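Local coordinates for protein transcriptional regulator, LacI family (Corynebacterium glutamicum, PDB 3H5T) that probably acts as an inositol-dependent transcriptional activator of the inositol phosphate synthase gene, binding a palindromic promoter motif in the control of cell wall biogenesis, at residues Ala16-Ile21 with Leu45-Asp50; Glu261-His266 with Glu285-Val290. All coordinates share one frame; numbering follows the deposited sequence.

Contact 1 (Ala16-Ile21 with Leu45-Asp50)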
loop_
_atom_site.group_PDB
_atom_site.type_symbol
_atom_site.label_atom_id
_atom_site.label_comp_id
_atom_site.label_asym_id
_atom_site.label_seq_id
_atom_site.Cartn_x
_atom_site.Cartn_y
_atom_site.Cartn_z
ATOM N N ALA A 16 -15.051 22.765 31.056
ATOM C CA ALA A 16 -15.015 23.465 32.336
ATOM C C ALA A 16 -14.872 24.964 32.109
ATOM O O ALA A 16 -15.565 25.761 32.744
ATOM C CB ALA A 16 -13.856 22.962 33.190
ATOM N N ALA A 17 -13.974 25.340 31.202
ATOM C CA ALA A 17 -13.729 26.745 30.892
ATOM C C ALA A 17 -14.969 27.438 30.353
ATOM O O ALA A 17 -15.285 28.556 30.753
ATOM C CB ALA A 17 -12.588 26.878 29.888
ATOM N N LYS A 18 -15.672 26.787 29.439
ATOM C CA LYS A 18 -16.870 27.390 28.876
ATOM C C LYS A 18 -17.945 27.604 29.954
ATOM O O LYS A 18 -18.775 28.512 29.839
ATOM C CB LYS A 18 -17.423 26.519 27.738
ATOM C CG LYS A 18 -18.662 27.098 27.060
ATOM C CD LYS A 18 -19.347 26.079 26.142
ATOM C CE LYS A 18 -20.698 26.607 25.616
ATOM N NZ LYS A 18 -21.453 25.618 24.768
ATOM N N LEU A 19 -17.918 26.786 31.006
ATOM C CA LEU A 19 -18.912 26.892 32.076
ATOM C C LEU A 19 -18.391 27.530 33.367
ATOM O O LEU A 19 -19.120 27.656 34.352
ATOM C CB LEU A 19 -19.473 25.505 32.383
ATOM C CG LEU A 19 -20.210 24.818 31.238
ATOM C CD1 LEU A 19 -20.311 23.333 31.506
ATOM C CD2 LEU A 19 -21.587 25.442 31.076
ATOM N N GLY A 20 -17.125 27.922 33.367
ATOM C CA GLY A 20 -16.564 28.523 34.560
ATOM C C GLY A 20 -16.492 27.583 35.756
ATOM O O GLY A 20 -16.588 28.030 36.900
ATOM N N ILE A 21 -16.338 26.284 35.502
ATOM C CA ILE A 21 -16.213 25.315 36.587
ATOM C C ILE A 21 -14.859 24.607 36.464
ATOM O O ILE A 21 -14.041 24.972 35.618
ATOM C CB ILE A 21 -17.375 24.268 36.585
ATOM C CG1 ILE A 21 -17.516 23.616 35.208
ATOM C CG2 ILE A 21 -18.686 24.937 36.997
ATOM C CD1 ILE A 21 -18.625 22.567 35.152
ATOM N N LEU A 45 -23.329 17.946 30.460
ATOM C CA LEU A 45 -23.590 16.973 29.408
ATOM C C LEU A 45 -24.047 17.626 28.100
ATOM O O LEU A 45 -23.593 17.241 27.021
ATOM C CB LEU A 45 -24.638 15.965 29.879
ATOM C CG LEU A 45 -24.199 15.046 31.020
ATOM C CD1 LEU A 45 -25.292 14.009 31.271
ATOM C CD2 LEU A 45 -22.874 14.355 30.661
ATOM N N ASP A 46 -24.939 18.611 28.191
ATOM C CA ASP A 46 -25.429 19.291 27.000
ATOM C C ASP A 46 -24.328 20.125 26.373
ATOM O O ASP A 46 -24.223 20.193 25.151
ATOM C CB ASP A 46 -26.626 20.187 27.330
ATOM C CG ASP A 46 -27.835 19.399 27.799
ATOM O OD1 ASP A 46 -27.985 18.219 27.405
ATOM O OD2 ASP A 46 -28.646 19.968 28.553
ATOM N N THR A 47 -23.515 20.773 27.206
ATOM C CA THR A 47 -22.404 21.569 26.697
ATOM C C THR A 47 -21.438 20.630 25.957
ATOM O O THR A 47 -20.822 21.014 24.967
ATOM C CB THR A 47 -21.653 22.296 27.843
ATOM O OG1 THR A 47 -22.492 23.312 28.402
ATOM C CG2 THR A 47 -20.388 22.942 27.330
ATOM N N ALA A 48 -21.314 19.394 26.437
ATOM C CA ALA A 48 -20.443 18.417 25.798
ATOM C C ALA A 48 -21.054 18.059 24.442
ATOM O O ALA A 48 -20.355 17.873 23.447
ATOM C CB ALA A 48 -20.327 17.175 26.665
ATOM N N GLU A 49 -22.375 17.970 24.414
ATOM C CA GLU A 49 -23.088 17.643 23.195
ATOM C C GLU A 49 -22.878 18.731 22.150
ATOM O O GLU A 49 -22.561 18.432 21.001
ATOM C CB GLU A 49 -24.570 17.480 23.514
ATOM C CG GLU A 49 -25.471 17.153 22.354
ATOM C CD GLU A 49 -26.835 16.706 22.840
ATOM O OE1 GLU A 49 -27.370 17.333 23.780
ATOM O OE2 GLU A 49 -27.375 15.730 22.282
ATOM N N ASP A 50 -23.050 19.990 22.551
ATOM C CA ASP A 50 -22.869 21.127 21.650
ATOM C C ASP A 50 -21.470 21.105 21.040
ATOM O O ASP A 50 -21.230 21.635 19.953
ATOM C CB ASP A 50 -23.041 22.451 22.408
ATOM C CG ASP A 50 -24.392 22.567 23.096
ATOM O OD1 ASP A 50 -25.407 22.161 22.487
ATOM O OD2 ASP A 50 -24.442 23.079 24.236
#
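Lys-18 and Thr-47 make the outer half of this contact, in which the end of helix 11-19 meets helix 38-50 through a few side chains. The lysine leaves its helix with CG anti to the backbone N (chi1 -178°) and stays extended beyond, carrying the aliphatic chain straight across the gap. Lys-18 CD comes to 3.5 Å from Thr-47 CG2, the two side chains meeting tip to tip, and the lysine NZ continues past the methyl toward the next turn of helix 38-50. There the Lys-18 and Asp-50 side chains cross at about a right angle; with Lys-18 NZ 4.0 Å from Asp-50 OD2, this salt bridge is a long one and probably contributes little more than general electrostatic attraction.

Leu-19 takes the inner half. Leu-19 CD2 lies 3.5 Å from Thr-47 OG1, with Leu-19 CD1 close behind at 3.8 Å from the same oxygen. That hydroxyl is hydrogen-bonded to Arg-43 O one turn earlier in its own helix, and the leucine methyls pack against the oxygen by van der Waals contact. The contact thus joins the first helix of the helix-turn-helix to helix 38-50 within the LacI-type DNA-binding domain; helix 23-31 is the second helix of the motif, and helix 38-50 packs against both, with Leu-45 and Ala-48 on Tyr-30. Leu-19 reaches Arg-43 and Ile-44 as well.

Gly-20 then ends the first helix in a Schellman motif, with positive phi (65°). Ile-21 N closes the motif on Ala-16 O at 2.9 Å, while the bond from Gly-20 N to Ala-17 O is weak. Beyond this reversal the Ile-21 side chain rests on Val-26 of helix 23-31 and on Ile-44 of helix 38-50.

Contact 2 (Glu261-His266 with Glu285-Val290)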
loop_
_atom_site.group_PDB
_atom_site.type_symbol
_atom_site.label_atom_id
_atom_site.label_comp_id
_atom_site.label_asym_id
_atom_site.label_seq_id
_atom_site.Cartn_x
_atom_site.Cartn_y
_atom_site.Cartn_z
ATOM N N GLU A 261 22.830 -8.543 -6.636
ATOM C CA GLU A 261 22.965 -9.285 -7.884
ATOM C C GLU A 261 22.926 -8.411 -9.139
ATOM O O GLU A 261 23.721 -8.597 -10.055
ATOM C CB GLU A 261 21.872 -10.352 -7.984
ATOM C CG GLU A 261 22.270 -11.527 -8.851
ATOM C CD GLU A 261 21.097 -12.360 -9.291
ATOM O OE1 GLU A 261 20.310 -12.799 -8.426
ATOM O OE2 GLU A 261 20.970 -12.578 -10.514
ATOM N N LEU A 262 21.996 -7.466 -9.180
ATOM C CA LEU A 262 21.840 -6.579 -10.328
ATOM C C LEU A 262 23.034 -5.647 -10.547
ATOM O O LEU A 262 23.493 -5.463 -11.674
ATOM C CB LEU A 262 20.575 -5.729 -10.158
ATOM C CG LEU A 262 20.300 -4.692 -11.243
ATOM C CD1 LEU A 262 19.851 -5.393 -12.503
ATOM C CD2 LEU A 262 19.237 -3.724 -10.773
ATOM N N LEU A 263 23.519 -5.051 -9.461
ATOM C CA LEU A 263 24.638 -4.118 -9.530
ATOM C C LEU A 263 25.964 -4.848 -9.663
ATOM O O LEU A 263 26.936 -4.300 -10.175
ATOM C CB LEU A 263 24.650 -3.231 -8.281
ATOM C CG LEU A 263 23.378 -2.400 -8.098
ATOM C CD1 LEU A 263 23.465 -1.599 -6.812
ATOM C CD2 LEU A 263 23.186 -1.490 -9.312
ATOM N N GLU A 264 25.987 -6.089 -9.193
ATOM C CA GLU A 264 27.174 -6.927 -9.254
ATOM C C GLU A 264 27.264 -7.516 -10.665
ATOM O O GLU A 264 28.354 -7.731 -11.192
ATOM C CB GLU A 264 27.056 -8.045 -8.214
ATOM C CG GLU A 264 28.304 -8.302 -7.401
ATOM C CD GLU A 264 28.027 -9.159 -6.182
ATOM O OE1 GLU A 264 27.371 -10.215 -6.322
ATOM O OE2 GLU A 264 28.469 -8.777 -5.079
ATOM N N THR A 265 26.103 -7.760 -11.268
ATOM C CA THR A 265 26.012 -8.320 -12.610
ATOM C C THR A 265 26.182 -7.262 -13.707
ATOM O O THR A 265 26.768 -7.527 -14.762
ATOM C CB THR A 265 24.667 -9.039 -12.796
ATOM O OG1 THR A 265 24.581 -10.120 -11.857
ATOM C CG2 THR A 265 24.534 -9.591 -14.206
ATOM N N HIS A 266 25.661 -6.065 -13.461
ATOM C CA HIS A 266 25.774 -4.970 -14.418
ATOM C C HIS A 266 26.415 -3.773 -13.697
ATOM O O HIS A 266 25.727 -2.822 -13.315
ATOM C CB HIS A 266 24.389 -4.587 -14.961
ATOM C CG HIS A 266 23.631 -5.731 -15.565
ATOM N ND1 HIS A 266 22.933 -6.648 -14.808
ATOM C CD2 HIS A 266 23.463 -6.107 -16.856
ATOM C CE1 HIS A 266 22.368 -7.538 -15.604
ATOM N NE2 HIS A 266 22.674 -7.233 -16.852
ATOM N N GLU A 285 20.932 -0.012 1.174
ATOM C CA GLU A 285 21.587 -0.852 2.156
ATOM C C GLU A 285 22.706 -1.615 1.462
ATOM O O GLU A 285 23.693 -1.982 2.097
ATOM C CB GLU A 285 20.592 -1.833 2.777
ATOM C CG GLU A 285 21.127 -2.550 4.012
ATOM C CD GLU A 285 20.098 -3.468 4.650
ATOM O OE1 GLU A 285 18.934 -3.035 4.822
ATOM O OE2 GLU A 285 20.455 -4.617 4.987
ATOM N N TYR A 286 22.557 -1.855 0.157
ATOM C CA TYR A 286 23.598 -2.565 -0.584
ATOM C C TYR A 286 24.750 -1.634 -0.939
ATOM O O TYR A 286 25.909 -1.988 -0.745
ATOM C CB TYR A 286 23.079 -3.193 -1.883
ATOM C CG TYR A 286 24.237 -3.647 -2.739
ATOM C CD1 TYR A 286 25.072 -4.681 -2.314
ATOM C CD2 TYR A 286 24.585 -2.960 -3.902
ATOM C CE1 TYR A 286 26.230 -5.011 -3.017
ATOM C CE2 TYR A 286 25.747 -3.285 -4.614
ATOM C CZ TYR A 286 26.559 -4.308 -4.158
ATOM O OH TYR A 286 27.710 -4.622 -4.832
ATOM N N LEU A 287 24.436 -0.465 -1.488
ATOM C CA LEU A 287 25.476 0.497 -1.834
ATOM C C LEU A 287 26.332 0.737 -0.588
ATOM O O LEU A 287 27.565 0.770 -0.652
ATOM C CB LEU A 287 24.862 1.820 -2.287
ATOM C CG LEU A 287 24.205 1.894 -3.665
ATOM C CD1 LEU A 287 23.682 3.312 -3.894
ATOM C CD2 LEU A 287 25.204 1.516 -4.748
ATOM N N LYS A 288 25.654 0.881 0.547
ATOM C CA LYS A 288 26.306 1.121 1.826
ATOM C C LYS A 288 27.293 0.028 2.248
ATOM O O LYS A 288 28.300 0.312 2.895
ATOM C CB LYS A 288 25.241 1.296 2.909
ATOM C CG LYS A 288 25.793 1.567 4.293
ATOM C CD LYS A 288 24.702 2.063 5.227
ATOM C CE LYS A 288 25.264 2.376 6.603
ATOM N NZ LYS A 288 24.189 2.683 7.591
ATOM N N SER A 289 27.007 -1.219 1.883
ATOM C CA SER A 289 27.875 -2.335 2.253
ATOM C C SER A 289 29.176 -2.357 1.456
ATOM O O SER A 289 30.137 -3.016 1.845
ATOM C CB SER A 289 27.134 -3.673 2.082
ATOM O OG SER A 289 26.789 -3.930 0.727
ATOM N N VAL A 290 29.201 -1.627 0.346
ATOM C CA VAL A 290 30.380 -1.576 -0.504
ATOM C C VAL A 290 31.012 -0.188 -0.526
ATOM O O VAL A 290 31.780 0.141 -1.430
ATOM C CB VAL A 290 30.043 -2.021 -1.953
ATOM C CG1 VAL A 290 29.575 -3.463 -1.943
ATOM C CG2 VAL A 290 28.973 -1.114 -2.562
#
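Leu-263 meets Tyr-286 at the rim of the aromatic ring: Leu-263 CD1 sits near the ring plane, 3.4 Å from Tyr-286 CD2 and 3.6 Å from Tyr-286 CE2, so the methyl abuts one edge and does not cover a face. The two side chains lie alongside each other with opposed directions. Leu-263 CB is also close to the ring, 3.8 Å from Tyr-286 CE2. The tyrosine owes this reach to a CG anti to its backbone N (chi1 168°), a setting that swings the ring out across the gap between helices whose local axes stay 11.2 Å apart and are inclined at 50° to each other. Along helix 252-265 the same ring also touches Phe-256 and Lys-260.

Leu-287 joins from one residue further on, with Leu-287 CD2 4.1 Å from Leu-263 CD1, so that a single methyl serves both aromatic and aliphatic neighbours. At the other end of the tyrosine, Glu-264 OE2 approaches Tyr-286 OH only to 4.2 Å, too far for a hydrogen bond. Tyr-286 O accepts from both Ser-289 N and Ser-289 OG, the hydroxyl lying in plane with the carbonyl and using one of its lone pairs.

Leu-263 additionally rests on Val-272 of strand 271-274, the strand linking the two helices; neighbouring helices packed beside the parallel strands of a mixed sheet in this way belong to the alternating beta-alpha architecture of periplasmic-binding-protein-like domains.

In the fold
From the N terminus, contact 1 closes first: the 23 residues between its segments, helical for the most part, hold helix 23-31, so the first and third helices of the DNA-binding domain are joined around the second. The chain then passes through residues 54-67, which are not modelled, and builds the sheets of the larger sugar-binding-type region. Contact 2 closes a loop of 18 residues there, linking helices 252-265 and 277-289 on either side, in sequence, of strand 271-274. The two loops follow in series, neither nested nor crossed. Their centres lie about 62 Å apart, on opposite sides of the chain's centre, and each contact is local to its own part of the chain.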